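Local coordinates for hypothetical protein PH1789 (Pyrococcus horikoshii, PDB 1WR2), which is of unknown function but carries an ATP-grasp domain, built here from helices packed on two antiparallel beta sheets, at residues A31-E39 against G222-S230. Numbering follows the deposited sequence.
Sequences AYGLPVPEE and GEGAVIVDS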
loop_
_atom_site.group_PDB
_atom_site.type_symbol
_atom_site.label_atom_id
_atom_site.label_comp_id
_atom_site.label_asym_id
_atom_site.label_seq_id
_atom_site.Cartn_x
_atom_site.Cartn_y
_atom_site.Cartn_z
ATOM N N ALA A 31 -5.789 -8.141 -7.284
ATOM C CA ALA A 31 -5.968 -8.847 -8.546
ATOM C C ALA A 31 -4.807 -9.797 -8.813
ATOM O O ALA A 31 -4.912 -10.703 -9.645
ATOM C CB ALA A 31 -6.100 -7.846 -9.690
ATOM N N TYR A 32 -3.696 -9.583 -8.105
ATOM C CA TYR A 32 -2.517 -10.425 -8.258
ATOM C C TYR A 32 -2.256 -11.268 -7.012
ATOM O O TYR A 32 -1.166 -11.804 -6.816
ATOM C CB TYR A 32 -1.302 -9.560 -8.614
ATOM C CG TYR A 32 -1.212 -9.262 -10.097
ATOM C CD1 TYR A 32 -0.442 -10.060 -10.940
ATOM C CD2 TYR A 32 -1.942 -8.220 -10.667
ATOM C CE1 TYR A 32 -0.404 -9.828 -12.317
ATOM C CE2 TYR A 32 -1.912 -7.982 -12.041
ATOM C CZ TYR A 32 -1.138 -8.794 -12.857
ATOM O OH TYR A 32 -1.095 -8.564 -14.211
ATOM N N GLY A 33 -3.269 -11.370 -6.161
ATOM C CA GLY A 33 -3.159 -12.189 -4.969
ATOM C C GLY A 33 -2.299 -11.706 -3.821
ATOM O O GLY A 33 -2.025 -12.479 -2.907
ATOM N N LEU A 34 -1.869 -10.449 -3.859
ATOM C CA LEU A 34 -1.054 -9.881 -2.787
ATOM C C LEU A 34 -1.893 -9.777 -1.515
ATOM O O LEU A 34 -3.105 -9.609 -1.583
ATOM C CB LEU A 34 -0.535 -8.500 -3.204
ATOM C CG LEU A 34 0.656 -8.568 -4.162
ATOM C CD1 LEU A 34 0.831 -7.261 -4.914
ATOM C CD2 LEU A 34 1.903 -8.906 -3.338
ATOM N N PRO A 35 -1.253 -9.865 -0.336
ATOM C CA PRO A 35 -1.961 -9.791 0.945
ATOM C C PRO A 35 -2.514 -8.434 1.365
ATOM O O PRO A 35 -1.864 -7.692 2.093
ATOM C CB PRO A 35 -0.928 -10.306 1.932
ATOM C CG PRO A 35 0.339 -9.734 1.370
ATOM C CD PRO A 35 0.195 -10.041 -0.117
ATOM N N VAL A 36 -3.715 -8.124 0.901
ATOM C CA VAL A 36 -4.384 -6.878 1.254
ATOM C C VAL A 36 -5.636 -7.263 2.034
ATOM O O VAL A 36 -6.504 -7.958 1.510
ATOM C CB VAL A 36 -4.826 -6.100 0.004
ATOM C CG1 VAL A 36 -5.601 -4.854 0.420
ATOM C CG2 VAL A 36 -3.612 -5.739 -0.847
ATOM N N PRO A 37 -5.753 -6.810 3.292
ATOM C CA PRO A 37 -6.918 -7.134 4.121
ATOM C C PRO A 37 -8.204 -6.457 3.652
ATOM O O PRO A 37 -8.169 -5.481 2.897
ATOM C CB PRO A 37 -6.481 -6.675 5.509
ATOM C CG PRO A 37 -5.656 -5.460 5.192
ATOM C CD PRO A 37 -4.822 -5.927 4.017
ATOM N N GLU A 38 -9.339 -6.981 4.104
ATOM C CA GLU A 38 -10.634 -6.430 3.726
ATOM C C GLU A 38 -10.786 -4.988 4.193
ATOM O O GLU A 38 -10.538 -4.677 5.359
ATOM C CB GLU A 38 -11.762 -7.274 4.327
ATOM C CG GLU A 38 -13.157 -6.920 3.825
ATOM C CD GLU A 38 -13.327 -7.180 2.340
ATOM O OE1 GLU A 38 -12.833 -8.218 1.855
ATOM O OE2 GLU A 38 -13.964 -6.355 1.657
ATOM N N GLU A 39 -11.183 -4.116 3.268
ATOM C CA GLU A 39 -11.405 -2.696 3.545
ATOM C C GLU A 39 -12.595 -2.244 2.721
ATOM O O GLU A 39 -12.795 -2.714 1.600
ATOM C CB GLU A 39 -10.186 -1.861 3.157
ATOM C CG GLU A 39 -8.957 -2.153 3.975
ATOM C CD GLU A 39 -7.709 -1.495 3.417
ATOM O OE1 GLU A 39 -6.664 -1.568 4.095
ATOM O OE2 GLU A 39 -7.769 -0.915 2.308
ATOM N N GLY A 222 5.885 -18.539 9.130
ATOM C CA GLY A 222 4.639 -19.254 8.920
ATOM C C GLY A 222 3.329 -18.501 9.081
ATOM O O GLY A 222 2.263 -19.102 8.947
ATOM N N GLU A 223 3.378 -17.202 9.363
ATOM C CA GLU A 223 2.136 -16.452 9.519
ATOM C C GLU A 223 1.982 -15.261 8.573
ATOM O O GLU A 223 1.299 -14.283 8.885
ATOM C CB GLU A 223 1.963 -16.021 10.976
ATOM C CG GLU A 223 3.083 -15.192 11.536
ATOM C CD GLU A 223 3.093 -15.199 13.051
ATOM O OE1 GLU A 223 3.838 -14.396 13.648
ATOM O OE2 GLU A 223 2.360 -16.017 13.646
ATOM N N GLY A 224 2.627 -15.368 7.414
ATOM C CA GLY A 224 2.546 -14.353 6.376
ATOM C C GLY A 224 2.842 -12.893 6.668
ATOM O O GLY A 224 3.588 -12.546 7.585
ATOM N N ALA A 225 2.249 -12.030 5.847
ATOM C CA ALA A 225 2.423 -10.588 5.967
ATOM C C ALA A 225 1.164 -9.876 5.487
ATOM O O ALA A 225 0.242 -10.512 4.972
ATOM C CB ALA A 225 3.617 -10.146 5.139
ATOM N N VAL A 226 1.134 -8.556 5.645
ATOM C CA VAL A 226 -0.019 -7.772 5.226
ATOM C C VAL A 226 0.392 -6.385 4.721
ATOM O O VAL A 226 1.252 -5.727 5.303
ATOM C CB VAL A 226 -1.032 -7.628 6.392
ATOM C CG1 VAL A 226 -0.448 -6.770 7.502
ATOM C CG2 VAL A 226 -2.334 -7.055 5.883
ATOM N N ILE A 227 -0.220 -5.962 3.620
ATOM C CA ILE A 227 0.052 -4.658 3.017
ATOM C C ILE A 227 -0.853 -3.615 3.669
ATOM O O ILE A 227 -2.075 -3.741 3.639
ATOM C CB ILE A 227 -0.224 -4.701 1.508
ATOM C CG1 ILE A 227 0.725 -5.703 0.844
ATOM C CG2 ILE A 227 -0.079 -3.317 0.907
ATOM C CD1 ILE A 227 0.335 -6.067 -0.582
ATOM N N VAL A 228 -0.257 -2.583 4.251
ATOM C CA VAL A 228 -1.032 -1.555 4.929
ATOM C C VAL A 228 -1.447 -0.373 4.062
ATOM O O VAL A 228 -2.556 0.148 4.199
ATOM C CB VAL A 228 -0.271 -1.056 6.172
ATOM C CG1 VAL A 228 -1.095 -0.018 6.920
ATOM C CG2 VAL A 228 0.040 -2.243 7.076
ATOM N N ASP A 229 -0.564 0.062 3.174
ATOM C CA ASP A 229 -0.877 1.180 2.286
ATOM C C ASP A 229 -0.120 0.908 0.995
ATOM O O ASP A 229 0.812 0.102 0.982
ATOM C CB ASP A 229 -0.402 2.501 2.896
ATOM C CG ASP A 229 -1.107 3.712 2.302
ATOM O OD1 ASP A 229 -1.546 3.646 1.138
ATOM O OD2 ASP A 229 -1.216 4.743 2.995
ATOM N N SER A 230 -0.512 1.574 -0.081
ATOM C CA SER A 230 0.139 1.389 -1.373
ATOM C C SER A 230 -0.147 2.564 -2.296
ATOM O O SER A 230 -1.196 3.206 -2.200
ATOM C CB SER A 230 -0.357 0.103 -2.044
ATOM O OG SER A 230 0.174 -0.044 -3.354
HETATM O O HOH W 1 -4.450 -2.601 4.308
#
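Pro35 and Ile227 meet through both backbone and side chain, a compact example of a loop joined to a strand by one direct hydrogen bond. The N-H of Ile227 points almost straight at the carbonyl oxygen of Pro35, N to O 2.8 Å. The C=O...N angle is 176°. Pro35 is the centre of an inverse gamma turn, in which Val36 N makes a weak bond to Leu34 O, while its own carbonyl accepts the Ile227 N-H. Around this bond the isoleucine does most of the apolar work. With CG1 beside its own backbone N (chi1 -63°) and the chain extended beyond it, CD1 reaches CB of Leu34 at 3.7 Å and also touches Pro35 CD and Val36 CG2. The pyrrolidine ring of Pro35 crosses this side chain at about a right angle, and its CB rests 3.3 Å from the carbonyl oxygen of Ala225. Two residues on, CG2 of Val226 presses on CD of Pro37 at 3.3 Å, tighter than usual for two carbons.

A water extends the join: it lies 2.7 Å from Ile227 O and also reaches Glu39 OE1. That carboxylate oxygen is in a salt bridge with Lys26 NZ, which hydrogen-bonds Val228 O as well. Behind the first shell, Val226 is hydrogen-bonded through its backbone to Phe217. Within the ATP-grasp domain, the linker from helix 22-30 to strand 40-42 of the four-stranded sheet is thus pinned at one backbone point to the six-stranded sheet, not added as a strand; apolar packing and the Lys26-linked polar group supply the remaining hold.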